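PDB 2GIA: mitochondrial RNA-binding protein 2 from Trypanosoma brucei, which forms a complex with mitochondrial RNA-binding protein 1 that binds guide RNA and is thought to act as an RNA matchmaker in mitochondrial RNA editing. Local coordinates for residues E167-V170 with A171-L174; A183-N187 with T188-R192. All coordinates share one frame; numbering follows the deposited sequence.

Interaction 1. Residues E167-V170 with A171-L174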
ATOM      1  N   GLU D 167     -12.218 -23.045  -1.161  1.00 29.66           N
ATOM      2  CA  GLU D 167     -11.899 -22.476  -2.457  1.00 31.70           C
ATOM      3  C   GLU D 167     -11.882 -20.943  -2.301  1.00 29.56           C
ATOM      4  O   GLU D 167     -12.729 -20.365  -1.615  1.00 30.65           O
ATOM      5  CB  GLU D 167     -12.983 -22.828  -3.500  1.00 28.72           C
ATOM      6  CG  GLU D 167     -13.124 -24.325  -3.856  1.00 36.71           C
ATOM      7  CD  GLU D 167     -11.822 -24.945  -4.325  1.00 40.22           C
ATOM      8  OE1 GLU D 167     -10.909 -24.215  -4.783  1.00 43.30           O
ATOM      9  OE2 GLU D 167     -11.704 -26.178  -4.244  1.00 48.44           O
ATOM     10  N   PHE D 168     -10.926 -20.299  -2.942  1.00 23.79           N
ATOM     11  CA  PHE D 168     -10.837 -18.851  -2.905  1.00 22.63           C
ATOM     12  C   PHE D 168     -11.058 -18.367  -4.333  1.00 18.87           C
ATOM     13  O   PHE D 168     -10.214 -18.640  -5.191  1.00 28.23           O
ATOM     14  CB  PHE D 168      -9.434 -18.409  -2.457  1.00 20.78           C
ATOM     15  CG  PHE D 168      -9.179 -18.581  -0.985  1.00 24.96           C
ATOM     16  CD1 PHE D 168      -9.144 -17.466  -0.135  1.00 20.18           C
ATOM     17  CD2 PHE D 168      -8.985 -19.858  -0.445  1.00 26.71           C
ATOM     18  CE1 PHE D 168      -8.917 -17.632   1.239  1.00 24.04           C
ATOM     19  CE2 PHE D 168      -8.760 -20.044   0.928  1.00 27.24           C
ATOM     20  CZ  PHE D 168      -8.722 -18.935   1.775  1.00 30.29           C
ATOM     21  N   ASP D 169     -12.161 -17.682  -4.604  1.00 24.48           N
ATOM     22  CA  ASP D 169     -12.366 -17.147  -5.954  1.00 22.28           C
ATOM     23  C   ASP D 169     -11.496 -15.881  -6.149  1.00 28.52           C
ATOM     24  O   ASP D 169     -10.646 -15.572  -5.314  1.00 25.84           O
ATOM     25  CB  ASP D 169     -13.866 -16.874  -6.247  1.00 27.57           C
ATOM     26  CG  ASP D 169     -14.454 -15.703  -5.449  1.00 37.99           C
ATOM     27  OD1 ASP D 169     -13.704 -14.915  -4.835  1.00 28.19           O
ATOM     28  OD2 ASP D 169     -15.700 -15.559  -5.449  1.00 30.06           O
ATOM     29  N   VAL D 170     -11.666 -15.185  -7.263  1.00 24.42           N
ATOM     30  CA  VAL D 170     -10.840 -14.019  -7.552  1.00 25.80           C
ATOM     31  C   VAL D 170     -10.867 -12.967  -6.457  1.00 21.46           C
ATOM     32  O   VAL D 170      -9.825 -12.419  -6.117  1.00 23.69           O
ATOM     33  CB  VAL D 170     -11.240 -13.346  -8.859  1.00 32.88           C
ATOM     34  CG1 VAL D 170     -10.395 -12.103  -9.092  1.00 26.59           C
ATOM     35  CG2 VAL D 170     -11.050 -14.309  -9.985  1.00 31.77           C
ATOM     36  N   ALA D 171     -12.048 -12.670  -5.941  1.00 21.97           N
ATOM     37  CA  ALA D 171     -12.185 -11.673  -4.872  1.00 23.43           C
ATOM     38  C   ALA D 171     -11.569 -12.156  -3.568  1.00 25.89           C
ATOM     39  O   ALA D 171     -10.841 -11.429  -2.916  1.00 19.66           O
ATOM     40  CB  ALA D 171     -13.666 -11.325  -4.645  1.00 20.11           C
ATOM     41  N   GLU D 172     -11.893 -13.378  -3.171  1.00 19.14           N
ATOM     42  CA  GLU D 172     -11.384 -13.936  -1.911  1.00 23.65           C
ATOM     43  C   GLU D 172      -9.870 -14.083  -1.883  1.00 18.96           C
ATOM     44  O   GLU D 172      -9.242 -13.911  -0.824  1.00 21.28           O
ATOM     45  CB  GLU D 172     -12.082 -15.299  -1.650  1.00 25.65           C
ATOM     46  CG  GLU D 172     -13.594 -15.097  -1.509  1.00 20.85           C
ATOM     47  CD  GLU D 172     -14.443 -16.400  -1.691  1.00 31.93           C
ATOM     48  OE1 GLU D 172     -13.980 -17.352  -2.354  1.00 24.86           O
ATOM     49  OE2 GLU D 172     -15.578 -16.436  -1.172  1.00 28.60           O
ATOM     50  N   SER D 173      -9.280 -14.393  -3.035  1.00 15.98           N
ATOM     51  CA  SER D 173      -7.848 -14.550  -3.142  1.00 20.51           C
ATOM     52  C   SER D 173      -7.190 -13.174  -3.009  1.00 22.54           C
ATOM     53  O   SER D 173      -6.153 -13.030  -2.361  1.00 18.27           O
ATOM     54  CB  SER D 173      -7.490 -15.143  -4.505  1.00 23.96           C
ATOM     55  OG  SER D 173      -7.998 -16.460  -4.598  1.00 24.91           O
ATOM     56  N   LEU D 174      -7.792 -12.173  -3.653  1.00 21.98           N
ATOM     57  CA  LEU D 174      -7.273 -10.798  -3.567  1.00 21.85           C
ATOM     58  C   LEU D 174      -7.364 -10.368  -2.105  1.00 17.08           C
ATOM     59  O   LEU D 174      -6.447  -9.763  -1.567  1.00 18.99           O
ATOM     60  CB  LEU D 174      -8.137  -9.879  -4.451  1.00 23.38           C
ATOM     61  CG  LEU D 174      -7.721  -8.414  -4.567  1.00 37.97           C
ATOM     62  CD1 LEU D 174      -6.226  -8.335  -4.863  1.00 31.27           C
ATOM     63  CD2 LEU D 174      -8.520  -7.748  -5.719  1.00 34.57           C
TER
HETATM   64  O   HOH W   1     -17.337 -14.420  -3.387  1.00 40.55           O

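Interaction 2. Residues A183-N187 with T188-R192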
ATOM      1  N   ALA D 183      -0.672  -8.015   7.253  1.00 19.71           N
ATOM      2  CA  ALA D 183      -0.096  -8.720   8.415  1.00 20.49           C
ATOM      3  C   ALA D 183       1.445  -8.680   8.395  1.00 19.93           C
ATOM      4  O   ALA D 183       2.088  -8.443   9.447  1.00 21.08           O
ATOM      5  CB  ALA D 183      -0.593 -10.181   8.471  1.00 21.26           C
ATOM      6  N   LEU D 184       2.045  -8.874   7.218  1.00 20.05           N
ATOM      7  CA  LEU D 184       3.499  -8.860   7.134  1.00 18.60           C
ATOM      8  C   LEU D 184       4.013  -7.431   7.453  1.00 20.99           C
ATOM      9  O   LEU D 184       5.002  -7.247   8.173  1.00 20.08           O
ATOM     10  CB  LEU D 184       3.936  -9.290   5.746  1.00 16.97           C
ATOM     11  CG  LEU D 184       5.427  -9.373   5.428  1.00 23.67           C
ATOM     12  CD1 LEU D 184       6.123 -10.341   6.444  1.00 25.47           C
ATOM     13  CD2 LEU D 184       5.619  -9.844   3.984  1.00 20.96           C
ATOM     14  N   HIS D 185       3.330  -6.420   6.927  1.00 17.14           N
ATOM     15  CA  HIS D 185       3.705  -4.979   7.162  1.00 18.14           C
ATOM     16  C   HIS D 185       3.705  -4.651   8.672  1.00 18.18           C
ATOM     17  O   HIS D 185       4.691  -4.122   9.222  1.00 19.37           O
ATOM     18  CB  HIS D 185       2.666  -4.080   6.461  1.00 16.22           C
ATOM     19  CG  HIS D 185       2.994  -2.615   6.491  1.00 20.21           C
ATOM     20  ND1 HIS D 185       3.943  -2.053   5.664  1.00 17.49           N
ATOM     21  CD2 HIS D 185       2.459  -1.591   7.200  1.00 21.50           C
ATOM     22  CE1 HIS D 185       3.982  -0.744   5.863  1.00 24.37           C
ATOM     23  NE2 HIS D 185       3.091  -0.434   6.789  1.00 20.28           N
ATOM     24  N   TYR D 186       2.595  -4.973   9.343  1.00 18.32           N
ATOM     25  CA  TYR D 186       2.484  -4.724  10.768  1.00 19.53           C
ATOM     26  C   TYR D 186       3.423  -5.623  11.599  1.00 21.88           C
ATOM     27  O   TYR D 186       4.091  -5.123  12.487  1.00 20.70           O
ATOM     28  CB  TYR D 186       1.035  -4.887  11.249  1.00 18.24           C
ATOM     29  CG  TYR D 186       0.207  -3.646  10.906  1.00 23.02           C
ATOM     30  CD1 TYR D 186      -0.071  -2.680  11.878  1.00 25.68           C
ATOM     31  CD2 TYR D 186      -0.210  -3.404   9.590  1.00 21.65           C
ATOM     32  CE1 TYR D 186      -0.747  -1.466  11.539  1.00 24.30           C
ATOM     33  CE2 TYR D 186      -0.882  -2.215   9.233  1.00 20.66           C
ATOM     34  CZ  TYR D 186      -1.139  -1.244  10.228  1.00 27.73           C
ATOM     35  OH  TYR D 186      -1.722  -0.041   9.884  1.00 22.97           O
ATOM     36  N   ASN D 187       3.496  -6.916  11.290  1.00 21.67           N
ATOM     37  CA  ASN D 187       4.373  -7.797  12.063  1.00 19.12           C
ATOM     38  C   ASN D 187       5.843  -7.435  11.954  1.00 31.15           C
ATOM     39  O   ASN D 187       6.650  -7.724  12.861  1.00 25.28           O
ATOM     40  CB  ASN D 187       4.176  -9.260  11.649  1.00 28.17           C
ATOM     41  CG  ASN D 187       4.738 -10.214  12.697  1.00 42.01           C
ATOM     42  OD1 ASN D 187       4.298 -10.202  13.859  1.00 44.13           O
ATOM     43  ND2 ASN D 187       5.725 -11.025  12.304  1.00 33.26           N
ATOM     44  N   THR D 188       6.208  -6.792  10.850  1.00 23.01           N
ATOM     45  CA  THR D 188       7.588  -6.391  10.659  1.00 18.73           C
ATOM     46  C   THR D 188       7.898  -5.149  11.485  1.00 22.83           C
ATOM     47  O   THR D 188       9.055  -4.810  11.695  1.00 24.90           O
ATOM     48  CB  THR D 188       7.854  -6.120   9.156  1.00 19.29           C
ATOM     49  OG1 THR D 188       7.644  -7.349   8.435  1.00 23.91           O
ATOM     50  CG2 THR D 188       9.255  -5.599   8.921  1.00 18.70           C
ATOM     51  N   GLY D 189       6.874  -4.451  11.942  1.00 21.22           N
ATOM     52  CA  GLY D 189       7.121  -3.267  12.757  1.00 25.52           C
ATOM     53  C   GLY D 189       6.956  -1.917  12.059  1.00 28.52           C
ATOM     54  O   GLY D 189       7.295  -0.862  12.633  1.00 20.06           O
ATOM     55  N   PHE D 190       6.414  -1.923  10.844  1.00 22.01           N
ATOM     56  CA  PHE D 190       6.267  -0.675  10.111  1.00 23.79           C
ATOM     57  C   PHE D 190       5.231   0.288  10.666  1.00 32.44           C
ATOM     58  O   PHE D 190       5.157   1.429  10.205  1.00 29.73           O
ATOM     59  CB  PHE D 190       5.953  -0.955   8.639  1.00 18.99           C
ATOM     60  CG  PHE D 190       7.162  -1.362   7.843  1.00 19.53           C
ATOM     61  CD1 PHE D 190       8.154  -0.425   7.546  1.00 20.36           C
ATOM     62  CD2 PHE D 190       7.326  -2.678   7.421  1.00 18.09           C
ATOM     63  CE1 PHE D 190       9.295  -0.801   6.826  1.00 16.30           C
ATOM     64  CE2 PHE D 190       8.477  -3.081   6.700  1.00 19.19           C
ATOM     65  CZ  PHE D 190       9.456  -2.150   6.393  1.00 15.07           C
ATOM     66  N   ALA D 191       4.414  -0.152  11.623  1.00 21.80           N
ATOM     67  CA  ALA D 191       3.424   0.760  12.183  1.00 32.68           C
ATOM     68  C   ALA D 191       3.824   1.227  13.552  1.00 39.79           C
ATOM     69  O   ALA D 191       3.072   1.958  14.174  1.00 47.97           O
ATOM     70  CB  ALA D 191       2.057   0.103  12.253  1.00 38.12           C
ATOM     71  N   ARG D 192       4.984   0.800  14.050  1.00 36.83           N
ATOM     72  CA  ARG D 192       5.392   1.244  15.380  1.00 48.32           C
ATOM     73  C   ARG D 192       5.545   2.766  15.332  1.00 53.55           C
ATOM     74  O   ARG D 192       5.005   3.436  16.238  1.00 59.13           O
ATOM     75  CB  ARG D 192       6.714   0.607  15.813  1.00 49.48           C
ATOM     76  CG  ARG D 192       6.648  -0.886  16.090  1.00 51.07           C
ATOM     77  CD  ARG D 192       8.054  -1.498  16.089  1.00 55.38           C
ATOM     78  NE  ARG D 192       8.020  -2.959  15.993  1.00 56.52           N
ATOM     79  CZ  ARG D 192       9.065  -3.720  15.667  1.00 52.71           C
ATOM     80  NH1 ARG D 192      10.244  -3.170  15.407  1.00 52.91           N
ATOM     81  NH2 ARG D 192       8.917  -5.035  15.560  1.00 51.57           N
TER
HETATM   82  O   HOH W   2       3.943  -2.433  13.226  1.00 20.83           O

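Interaction 1. Residues E167-V170 with A171-L174
The backbone oxygen D169 O is gripped by two donors from S173. S173 N lies 2.9 Å from D169 O, nearly in line with the carbonyl bond, whereas S173 OG donates to the same oxygen from above the carbonyl plane. The hydroxyl can fold back in this way because it stands anti to its own carbonyl carbon (chi1 -66°), beside the amide that makes the other bond. One step further along, L174 N donates to V170 O.

Side chains and amides exchange bonds between D169 and E172. D169 OD1 receives E172 N at 2.9 Å, nearly along the axis of its C-O bond and almost straight at the hydrogen (177°). In return D169 N gives its hydrogen to E172 OE1, also 2.9 Å away, which it meets on the anti side of the carboxylate. The two carboxylates end up stacked, their planes 29° apart, with D169 OD1 and E172 OE1 3.5 Å from each other; this proximity of like charges is probably eased by the amide bonds and by a water that donates to D169 OD2 and, weakly, to E172 OE2. D169 OD2 also bonds Y76 of the chain of mitochondrial RNA-binding protein 1. The edge of the F168 ring faces the E172 backbone, with F168 CD1 3.6 Å from E172 O, while V48 packs against the side chains of both residues. The reciprocal bonds between D169 and E172 form a capping box, with D169 as N-cap where strand 160-168 passes into helix 170-187.

Interaction 2. Residues A183-N187 with T188-R192
T188 meets the last helical turn through two donors that share L184 O. Its hydroxyl T188 OG1 reaches that oxygen at 2.7 Å and T188 N at 3.0 Å, from opposite faces of the carbonyl plane. With OG1 anti to the carbonyl carbon (chi1 -62°), the hydroxyl turns back along the helix, and L184 CD1 lies beside it.

G189 follows with a positive phi of 103°, which takes the chain out of the helix. Its amide donates to Y186 O from well above the carbonyl plane, at 2.9 Å between G189 N and Y186 O. The next amide, F190 N, reaches back to H185 O, and this pair of bonds around the glycine defines a Schellman motif closing helix 170-187. A type I turn from G189 to R192, closed by R192 N to G189 O, overlaps the motif by starting at the glycine itself.

The bond from CA to CB of F190 points toward the helix. F190 CB sits over one face of the H185 imidazole, 3.5 Å from the ring centroid, in a CH-pi contact. The two rings are nearly parallel, 16° apart, but so far slid that they barely overlap; the edge of the F190 ring instead approaches H185 O. Both imidazole nitrogens are hydrogen-bonded to a chain of mitochondrial RNA-binding protein 1, ND1 to S141 and NE2 to E145, which should fix the rotation of the ring.

A191 brings its methyl against the Y186 ring, with A191 CB 3.3 Å from Y186 CE1, and A191 N is bridged to Y186 O by a water. The Y186 hydroxyl bonds R150 of the same neighbouring chain. R192 lays its guanidinium beside the turn, with G189 CA and T188 O toward the rim of one face, and R192 NH1 bonds S9 O of that chain too.

Interactions 1 and 2 stand at the two ends of helix 170-187, in series along the chain: residues 167-174 start the helix and residues 183-192 finish it. Their centres lie 24 Å apart and their nearest atoms about 11 Å, so they do not touch and are joined through the helix itself. Interaction 1 connects this helix to strand 160-168, within this chain an outermost strand of the second four-stranded antiparallel sheet, while interaction 2 leads into the C-terminal loop. Both ends meet chains of mitochondrial RNA-binding protein 1, so the N-terminal and C-terminal turns of the helix both contribute to the subunit interfaces of the four-chain assembly.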